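Local coordinates for Sca-family protein (Rickettsia rickettsii, PDB 4LQ8) that is of unknown detailed function but, as the N-terminal head region of surface cell antigen 4, probably takes part in cell-adhesion-related interactions of the bacterium, at residues L196-F206 / Q217-P227; N80-L89 / F127-L137. All blocks are in the same frame, centred on the assembly; numbering follows the deposited sequence.

Both interactions are partly buried and lie apart, with centres 32 Å from each other and nearest atoms about 19 Å apart; interaction 2 closes before interaction 1 opens along the chain. They hold different elements. Interaction 1 (196-206 / 217-227) joins neighbouring strands of an antiparallel sheet, so main-chain bonds carry it, with aromatic-aliphatic packing and a charged pair added by side chains. Interaction 2 (80-89 / 127-137) packs helix 64-90 against helix 125-132 and the start of helix 135-155; its direct links are side-chain ones, knobs-into-holes packing that includes Gln-84 and Asp-88, with one salt bridge. The strands bury more surface, 960 Å² against 581 Å².

Interaction 1 (L196-F206 / Q217-P227); sequences LNETTVKTKPF and QISSYREIDFP
Val-201 lies over the ring of Tyr-221, the two side chains running alongside each other in the same direction. Val-201 CB stands 3.8 Å from the centroid of the Tyr-221 ring, a CH-pi contact over the face. The ring is brought back over its neighbour because Tyr-221 CG sits between the backbone N and the carbonyl carbon (chi1 67°). Phe-206 repeats the same first torsion and turns its face to Ile-218, whose CB is 3.8 Å from the centroid of the Phe-206 ring. Where the two pairs adjoin, the rings meet obliquely: Phe-206 CE2 is 3.7 Å from Tyr-221 CE2, with planes 68° apart. Ile-292 of strand 292-297 packs against both side chains.

The charged pair is on the other face of the sheet. Glu-198 and Arg-222 are diagonal, since Glu-198 pairs with Ile-224 and Arg-222 with Thr-200. Arg-222 NH1 gives a 2.8 Å salt-bridge hydrogen bond to Glu-198 OE2, which accepts on its anti lone pair; the oxygen is nearly in the guanidinium plane, although the two flat groups are turned 65° apart. Arg-181 also bridges to that oxygen, and Asp-32 to Arg-222 NH1, making a charge network.

Backbone bonds fix this register: Thr-199 N to Glu-223 O and Glu-223 N to Thr-199 O are each 2.9 Å. Nearby, a water donates to Asn-197 O and Glu-223 O. Beyond Val-201 the pairing shifts by two residues, and it resumes where Ile-218 N bonds Phe-206 O at 2.8 Å. The arrangement is that of a long antiparallel beta-hairpin interrupted by loops in both strands (202-205 and 219-220), within a six-stranded antiparallel sheet.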
# COMPACT_ATOMS: atom_id res chain seq x y z
N LEU A 196 -15.55 6.79 6.77
CA LEU A 196 -14.50 5.80 7.05
C LEU A 196 -14.51 5.46 8.53
O LEU A 196 -14.58 6.37 9.35
CB LEU A 196 -13.11 6.30 6.62
CG LEU A 196 -12.94 6.63 5.11
CD1 LEU A 196 -11.66 7.41 4.90
CD2 LEU A 196 -12.93 5.36 4.27
N ASN A 197 -14.51 4.16 8.85
CA ASN A 197 -14.47 3.69 10.23
C ASN A 197 -13.06 3.22 10.58
O ASN A 197 -12.51 2.38 9.88
CB ASN A 197 -15.46 2.53 10.44
CG ASN A 197 -15.56 2.09 11.88
OD1 ASN A 197 -16.05 2.83 12.74
ND2 ASN A 197 -15.00 0.92 12.17
N GLU A 198 -12.48 3.76 11.64
CA GLU A 198 -11.16 3.37 12.13
C GLU A 198 -11.37 2.65 13.48
O GLU A 198 -11.85 3.25 14.44
CB GLU A 198 -10.28 4.61 12.32
CG GLU A 198 -8.86 4.31 12.78
CD GLU A 198 -8.23 5.46 13.53
OE1 GLU A 198 -8.71 5.78 14.63
OE2 GLU A 198 -7.26 6.06 13.01
N THR A 199 -10.97 1.36 13.54
CA THR A 199 -11.05 0.56 14.76
C THR A 199 -9.64 0.43 15.31
O THR A 199 -8.76 -0.07 14.60
CB THR A 199 -11.66 -0.84 14.49
OG1 THR A 199 -12.92 -0.67 13.84
CG2 THR A 199 -11.85 -1.67 15.78
N THR A 200 -9.42 0.87 16.55
CA THR A 200 -8.12 0.72 17.20
C THR A 200 -8.22 -0.55 18.09
O THR A 200 -9.18 -0.69 18.84
CB THR A 200 -7.76 1.98 18.00
OG1 THR A 200 -7.53 3.03 17.09
CG2 THR A 200 -6.50 1.80 18.85
N VAL A 201 -7.26 -1.47 17.97
CA VAL A 201 -7.23 -2.68 18.77
C VAL A 201 -6.12 -2.48 19.80
O VAL A 201 -4.96 -2.34 19.43
CB VAL A 201 -7.03 -3.96 17.91
CG1 VAL A 201 -7.06 -5.22 18.78
CG2 VAL A 201 -8.09 -4.06 16.81
N LYS A 202 -6.49 -2.42 21.09
CA LYS A 202 -5.59 -2.16 22.22
C LYS A 202 -5.58 -3.33 23.18
O LYS A 202 -4.85 -3.29 24.17
CB LYS A 202 -6.10 -0.93 23.02
CG LYS A 202 -5.89 0.42 22.36
CD LYS A 202 -6.23 1.56 23.33
CE LYS A 202 -7.67 2.05 23.24
NZ LYS A 202 -7.88 2.97 22.09
N THR A 203 -6.45 -4.33 22.97
CA THR A 203 -6.60 -5.45 23.91
C THR A 203 -6.24 -6.82 23.32
O THR A 203 -6.59 -7.84 23.91
CB THR A 203 -8.02 -5.46 24.51
OG1 THR A 203 -8.96 -5.67 23.46
CG2 THR A 203 -8.34 -4.18 25.28
N LYS A 204 -5.55 -6.84 22.19
CA LYS A 204 -5.12 -8.09 21.58
C LYS A 204 -3.60 -8.05 21.30
O LYS A 204 -3.18 -7.98 20.14
CB LYS A 204 -5.97 -8.41 20.33
CG LYS A 204 -5.85 -9.86 19.90
CD LYS A 204 -6.75 -10.23 18.73
CE LYS A 204 -6.26 -11.56 18.19
NZ LYS A 204 -7.23 -12.15 17.24
N PRO A 205 -2.74 -8.03 22.35
CA PRO A 205 -1.28 -7.98 22.06
C PRO A 205 -0.82 -9.26 21.36
O PRO A 205 -1.39 -10.36 21.54
CB PRO A 205 -0.65 -7.87 23.46
CG PRO A 205 -1.67 -8.47 24.40
CD PRO A 205 -3.01 -8.12 23.80
N PHE A 206 0.22 -9.11 20.54
CA PHE A 206 0.85 -10.23 19.86
C PHE A 206 2.30 -9.88 19.59
O PHE A 206 2.65 -8.69 19.55
CB PHE A 206 0.10 -10.62 18.57
CG PHE A 206 0.09 -9.57 17.48
CD1 PHE A 206 1.10 -9.54 16.52
CD2 PHE A 206 -0.91 -8.61 17.43
CE1 PHE A 206 1.11 -8.56 15.54
CE2 PHE A 206 -0.91 -7.63 16.43
CZ PHE A 206 0.08 -7.64 15.47
N GLN A 217 6.83 -6.79 20.27
CA GLN A 217 5.45 -6.85 20.69
C GLN A 217 4.67 -5.69 20.08
O GLN A 217 5.12 -4.54 20.16
CB GLN A 217 5.29 -6.83 22.21
CG GLN A 217 3.80 -7.07 22.58
CD GLN A 217 3.55 -7.14 24.05
OE1 GLN A 217 3.17 -6.14 24.66
NE2 GLN A 217 3.72 -8.32 24.63
N ILE A 218 3.51 -5.99 19.49
CA ILE A 218 2.59 -4.99 18.96
C ILE A 218 1.55 -4.84 20.06
O ILE A 218 0.77 -5.76 20.30
CB ILE A 218 1.94 -5.42 17.59
CG1 ILE A 218 3.01 -5.69 16.49
CG2 ILE A 218 0.86 -4.40 17.12
CD1 ILE A 218 3.95 -4.51 16.09
N SER A 219 1.55 -3.71 20.75
CA SER A 219 0.61 -3.49 21.84
C SER A 219 -0.65 -2.73 21.38
O SER A 219 -1.64 -2.71 22.08
CB SER A 219 1.29 -2.80 23.01
OG SER A 219 1.92 -1.61 22.60
N SER A 220 -0.62 -2.15 20.17
CA SER A 220 -1.79 -1.46 19.62
C SER A 220 -1.63 -1.32 18.12
O SER A 220 -0.53 -1.11 17.63
CB SER A 220 -1.95 -0.08 20.26
OG SER A 220 -3.15 0.55 19.85
N TYR A 221 -2.75 -1.42 17.39
CA TYR A 221 -2.78 -1.24 15.95
C TYR A 221 -4.19 -0.79 15.56
O TYR A 221 -5.09 -0.82 16.40
CB TYR A 221 -2.37 -2.54 15.17
CG TYR A 221 -3.35 -3.69 15.31
CD1 TYR A 221 -4.41 -3.83 14.42
CD2 TYR A 221 -3.21 -4.64 16.32
CE1 TYR A 221 -5.31 -4.89 14.53
CE2 TYR A 221 -4.10 -5.71 16.43
CZ TYR A 221 -5.13 -5.84 15.52
OH TYR A 221 -6.06 -6.84 15.67
N ARG A 222 -4.36 -0.34 14.31
CA ARG A 222 -5.69 0.07 13.87
C ARG A 222 -6.01 -0.59 12.54
O ARG A 222 -5.11 -1.04 11.81
CB ARG A 222 -5.80 1.61 13.75
CG ARG A 222 -4.91 2.14 12.61
CD ARG A 222 -5.10 3.61 12.34
NE ARG A 222 -4.12 4.08 11.36
CZ ARG A 222 -4.18 5.27 10.79
NH1 ARG A 222 -5.20 6.09 11.06
NH2 ARG A 222 -3.25 5.66 9.94
N GLU A 223 -7.28 -0.62 12.21
CA GLU A 223 -7.71 -1.11 10.91
C GLU A 223 -8.81 -0.19 10.40
O GLU A 223 -9.71 0.18 11.15
CB GLU A 223 -8.16 -2.59 10.95
CG GLU A 223 -9.28 -2.87 11.93
CD GLU A 223 -9.54 -4.34 12.14
OE1 GLU A 223 -10.64 -4.81 11.79
OE2 GLU A 223 -8.62 -5.04 12.63
N ILE A 224 -8.73 0.16 9.12
CA ILE A 224 -9.75 1.01 8.51
C ILE A 224 -10.61 0.18 7.57
O ILE A 224 -10.08 -0.62 6.79
CB ILE A 224 -9.15 2.29 7.88
CG1 ILE A 224 -8.55 3.18 8.98
CG2 ILE A 224 -10.20 3.05 7.04
CD1 ILE A 224 -7.49 4.17 8.52
N ASP A 225 -11.93 0.34 7.67
CA ASP A 225 -12.84 -0.41 6.83
C ASP A 225 -13.00 0.26 5.45
O ASP A 225 -14.03 0.83 5.15
CB ASP A 225 -14.19 -0.61 7.55
CG ASP A 225 -15.09 -1.67 6.95
OD1 ASP A 225 -14.58 -2.53 6.19
OD2 ASP A 225 -16.29 -1.68 7.28
N PHE A 226 -11.95 0.20 4.63
CA PHE A 226 -11.96 0.85 3.30
C PHE A 226 -13.10 0.33 2.42
O PHE A 226 -13.28 -0.88 2.34
CB PHE A 226 -10.61 0.66 2.59
CG PHE A 226 -9.41 1.25 3.29
CD1 PHE A 226 -9.08 2.60 3.13
CD2 PHE A 226 -8.60 0.45 4.09
CE1 PHE A 226 -7.96 3.14 3.78
CE2 PHE A 226 -7.50 0.99 4.75
CZ PHE A 226 -7.17 2.33 4.57
N PRO A 227 -13.90 1.23 1.79
CA PRO A 227 -15.00 0.73 0.94
C PRO A 227 -14.45 0.09 -0.34
O PRO A 227 -13.37 0.46 -0.80
CB PRO A 227 -15.85 1.98 0.67
CG PRO A 227 -14.90 3.12 0.80
CD PRO A 227 -13.83 2.71 1.77
O HOH W 1 -15.50 2.41 6.72
O HOH W 2 -12.54 -0.43 11.21
O HOH W 3 -3.87 -4.90 20.80
O HOH W 4 -1.76 -5.63 19.35

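Interaction 2 (N80-L89 / F127-L137); sequences NLIEQILKDL and FIDKALEKPEL
Phe-127 meets helix 64-90 at two places: its CE1 reaches Leu-89 CD2 at 3.7 Å, and its CB lies near the CG2 branch of Ile-85. The carbonyl oxygen of Phe-127 also accepts a hydrogen bond from a water that gives a second to Asp-88 OD2, a bridge between the helices. One residue on, Ile-128 offers CG1 to Ile-85 CD1, the two chains passing at a slant, while Phe-119 of helix 116-120 packs against Ile-128 from outside the pair.

Ala-131 marks the crossing, where the short segment axes come within 8.9 Å at 98°. Its CB is a knob in the hole formed by Leu-81, Gln-84, Ile-85 and Asp-88, and lies 3.6 Å from Ile-85 CG1. Reciprocally, Leu-81 sits among Ile-128, Ala-131, Leu-132 and Leu-137, with CD1 making most of the contacts and CD2 facing Ile-128 CG2.

Lys-134, the N-cap residue of helix 135-155, folds back through bends at chi2 (-79°) and chi4. Its NZ gives a salt-bridge bond of 2.9 Å to Asp-88 OD2, met from above the carboxylate plane, and a plain hydrogen bond of 2.8 Å to the backbone Lys-130 O. Glu-136 places CG 3.5 Å from Gln-84 OE1, and Leu-137 ends the row with CD1 against Asn-80 O and CD2 against Leu-81 CD1.

Gln-84 NE2 holds Asp-88 OD1 at 2.8 Å, so amide, ammonium and water together grip both carboxylate oxygens. Such surroundings would probably favour the charged form of Asp-88, and a polar cluster, bonded within itself, is thus set against the apolar packing of Leu-81, Ile-85, Ala-131 and Leu-137.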
# COMPACT_ATOMS: atom_id res chain seq x y z
N ASN A 80 12.86 -2.02 -9.27
CA ASN A 80 13.94 -2.48 -8.40
C ASN A 80 13.85 -3.98 -8.19
O ASN A 80 14.89 -4.63 -8.20
CB ASN A 80 13.94 -1.75 -7.07
CG ASN A 80 14.36 -0.33 -7.24
OD1 ASN A 80 15.51 -0.03 -7.49
ND2 ASN A 80 13.42 0.58 -7.08
N LEU A 81 12.63 -4.53 -8.07
CA LEU A 81 12.41 -5.98 -7.92
C LEU A 81 12.92 -6.76 -9.14
O LEU A 81 13.63 -7.75 -8.98
CB LEU A 81 10.92 -6.27 -7.66
CG LEU A 81 10.45 -7.72 -7.62
CD1 LEU A 81 11.23 -8.56 -6.60
CD2 LEU A 81 8.95 -7.77 -7.30
N ILE A 82 12.57 -6.31 -10.35
CA ILE A 82 13.03 -6.95 -11.59
C ILE A 82 14.56 -6.92 -11.69
O ILE A 82 15.16 -7.94 -12.05
CB ILE A 82 12.32 -6.33 -12.83
CG1 ILE A 82 10.80 -6.73 -12.86
CG2 ILE A 82 13.03 -6.67 -14.15
CD1 ILE A 82 10.51 -8.20 -12.93
N GLU A 83 15.19 -5.77 -11.34
CA GLU A 83 16.65 -5.63 -11.33
C GLU A 83 17.27 -6.69 -10.42
O GLU A 83 18.24 -7.33 -10.83
CB GLU A 83 17.07 -4.23 -10.87
CG GLU A 83 17.05 -3.21 -11.99
CD GLU A 83 17.98 -3.56 -13.14
OE1 GLU A 83 19.16 -3.89 -12.86
OE2 GLU A 83 17.50 -3.60 -14.29
N GLN A 84 16.67 -6.90 -9.22
CA GLN A 84 17.14 -7.90 -8.27
C GLN A 84 16.98 -9.31 -8.84
O GLN A 84 17.91 -10.10 -8.72
CB GLN A 84 16.46 -7.76 -6.89
CG GLN A 84 17.05 -8.73 -5.83
CD GLN A 84 18.49 -8.45 -5.50
OE1 GLN A 84 18.83 -7.37 -5.02
NE2 GLN A 84 19.37 -9.40 -5.74
N ILE A 85 15.83 -9.61 -9.50
CA ILE A 85 15.59 -10.92 -10.12
C ILE A 85 16.67 -11.15 -11.20
O ILE A 85 17.28 -12.22 -11.22
CB ILE A 85 14.15 -11.06 -10.69
CG1 ILE A 85 13.09 -11.00 -9.55
CG2 ILE A 85 14.02 -12.38 -11.52
CD1 ILE A 85 11.60 -10.90 -10.00
N LEU A 86 16.93 -10.12 -12.06
CA LEU A 86 17.96 -10.23 -13.11
C LEU A 86 19.33 -10.51 -12.52
O LEU A 86 20.08 -11.30 -13.10
CB LEU A 86 17.99 -9.01 -14.04
CG LEU A 86 16.72 -8.81 -14.93
CD1 LEU A 86 16.83 -7.49 -15.71
CD2 LEU A 86 16.50 -9.97 -15.91
N LYS A 87 19.66 -9.88 -11.37
CA LYS A 87 20.95 -10.14 -10.71
C LYS A 87 20.96 -11.57 -10.17
O LYS A 87 21.96 -12.27 -10.33
CB LYS A 87 21.20 -9.14 -9.55
CG LYS A 87 21.59 -7.74 -10.02
CD LYS A 87 21.82 -6.82 -8.83
CE LYS A 87 20.57 -6.13 -8.36
NZ LYS A 87 20.86 -5.22 -7.22
N ASP A 88 19.86 -12.01 -9.52
CA ASP A 88 19.74 -13.36 -8.96
C ASP A 88 19.92 -14.45 -10.03
O ASP A 88 20.53 -15.48 -9.74
CB ASP A 88 18.40 -13.54 -8.24
CG ASP A 88 18.24 -12.79 -6.93
OD1 ASP A 88 19.21 -12.12 -6.50
OD2 ASP A 88 17.16 -12.91 -6.30
N LEU A 89 19.45 -14.19 -11.26
CA LEU A 89 19.55 -15.11 -12.40
C LEU A 89 21.01 -15.43 -12.76
O LEU A 89 21.29 -16.54 -13.23
CB LEU A 89 18.80 -14.57 -13.64
CG LEU A 89 17.27 -14.52 -13.60
CD1 LEU A 89 16.74 -13.94 -14.90
CD2 LEU A 89 16.65 -15.90 -13.32
N PHE A 127 11.01 -16.86 -8.02
CA PHE A 127 11.99 -15.83 -8.41
C PHE A 127 11.68 -14.53 -7.68
O PHE A 127 12.59 -13.90 -7.14
CB PHE A 127 11.99 -15.61 -9.93
CG PHE A 127 12.49 -16.81 -10.71
CD1 PHE A 127 13.86 -17.03 -10.88
CD2 PHE A 127 11.60 -17.71 -11.28
CE1 PHE A 127 14.32 -18.15 -11.58
CE2 PHE A 127 12.07 -18.82 -11.99
CZ PHE A 127 13.42 -19.03 -12.14
N ILE A 128 10.37 -14.18 -7.59
CA ILE A 128 9.91 -12.96 -6.93
C ILE A 128 10.24 -13.05 -5.44
O ILE A 128 10.88 -12.14 -4.90
CB ILE A 128 8.38 -12.71 -7.21
CG1 ILE A 128 8.13 -12.27 -8.67
CG2 ILE A 128 7.78 -11.69 -6.22
CD1 ILE A 128 6.64 -12.50 -9.17
N ASP A 129 9.86 -14.19 -4.81
CA ASP A 129 10.08 -14.45 -3.38
C ASP A 129 11.53 -14.45 -2.99
O ASP A 129 11.85 -13.90 -1.94
CB ASP A 129 9.41 -15.76 -2.93
CG ASP A 129 7.89 -15.68 -2.86
OD1 ASP A 129 7.35 -14.55 -2.98
OD2 ASP A 129 7.25 -16.73 -2.73
N LYS A 130 12.41 -15.05 -3.81
CA LYS A 130 13.85 -15.07 -3.52
C LYS A 130 14.48 -13.67 -3.63
O LYS A 130 15.42 -13.36 -2.89
CB LYS A 130 14.61 -16.08 -4.40
CG LYS A 130 14.45 -17.52 -3.93
CD LYS A 130 15.11 -18.49 -4.92
CE LYS A 130 14.98 -19.94 -4.48
NZ LYS A 130 15.77 -20.85 -5.36
N ALA A 131 13.99 -12.83 -4.56
CA ALA A 131 14.50 -11.47 -4.72
C ALA A 131 14.05 -10.59 -3.55
O ALA A 131 14.86 -9.84 -3.01
CB ALA A 131 14.04 -10.87 -6.04
N LEU A 132 12.78 -10.75 -3.12
CA LEU A 132 12.16 -9.99 -2.02
C LEU A 132 12.80 -10.21 -0.64
O LEU A 132 12.66 -9.35 0.23
CB LEU A 132 10.64 -10.25 -1.94
CG LEU A 132 9.76 -9.54 -2.98
CD1 LEU A 132 8.32 -10.01 -2.87
CD2 LEU A 132 9.86 -8.01 -2.89
N GLU A 133 13.52 -11.32 -0.45
CA GLU A 133 14.22 -11.60 0.81
C GLU A 133 15.64 -11.01 0.83
O GLU A 133 16.34 -11.18 1.82
CB GLU A 133 14.20 -13.12 1.13
CG GLU A 133 15.07 -13.96 0.20
CD GLU A 133 14.90 -15.47 0.25
OE1 GLU A 133 13.78 -15.94 0.56
OE2 GLU A 133 15.87 -16.17 -0.10
N LYS A 134 16.07 -10.32 -0.25
CA LYS A 134 17.40 -9.72 -0.28
C LYS A 134 17.37 -8.38 0.46
O LYS A 134 16.60 -7.49 0.08
CB LYS A 134 17.96 -9.56 -1.71
CG LYS A 134 18.01 -10.83 -2.56
CD LYS A 134 19.18 -11.75 -2.22
CE LYS A 134 19.40 -12.87 -3.22
NZ LYS A 134 18.14 -13.54 -3.65
N PRO A 135 18.20 -8.23 1.53
CA PRO A 135 18.26 -6.93 2.25
C PRO A 135 18.69 -5.77 1.34
O PRO A 135 18.21 -4.65 1.55
CB PRO A 135 19.29 -7.17 3.37
CG PRO A 135 19.48 -8.65 3.44
CD PRO A 135 19.18 -9.19 2.08
N GLU A 136 19.54 -6.02 0.33
CA GLU A 136 19.97 -4.96 -0.61
C GLU A 136 18.78 -4.40 -1.41
O GLU A 136 18.71 -3.19 -1.60
CB GLU A 136 21.15 -5.35 -1.52
CG GLU A 136 20.95 -6.61 -2.35
CD GLU A 136 21.43 -7.92 -1.74
OE1 GLU A 136 21.11 -8.19 -0.56
OE2 GLU A 136 22.12 -8.68 -2.46
N LEU A 137 17.81 -5.27 -1.80
CA LEU A 137 16.60 -4.83 -2.47
C LEU A 137 15.73 -4.06 -1.48
O LEU A 137 15.30 -2.96 -1.80
CB LEU A 137 15.80 -6.01 -3.09
CG LEU A 137 14.41 -5.66 -3.66
CD1 LEU A 137 14.49 -4.53 -4.69
CD2 LEU A 137 13.74 -6.89 -4.23
O HOH W 5 15.23 -14.13 -7.78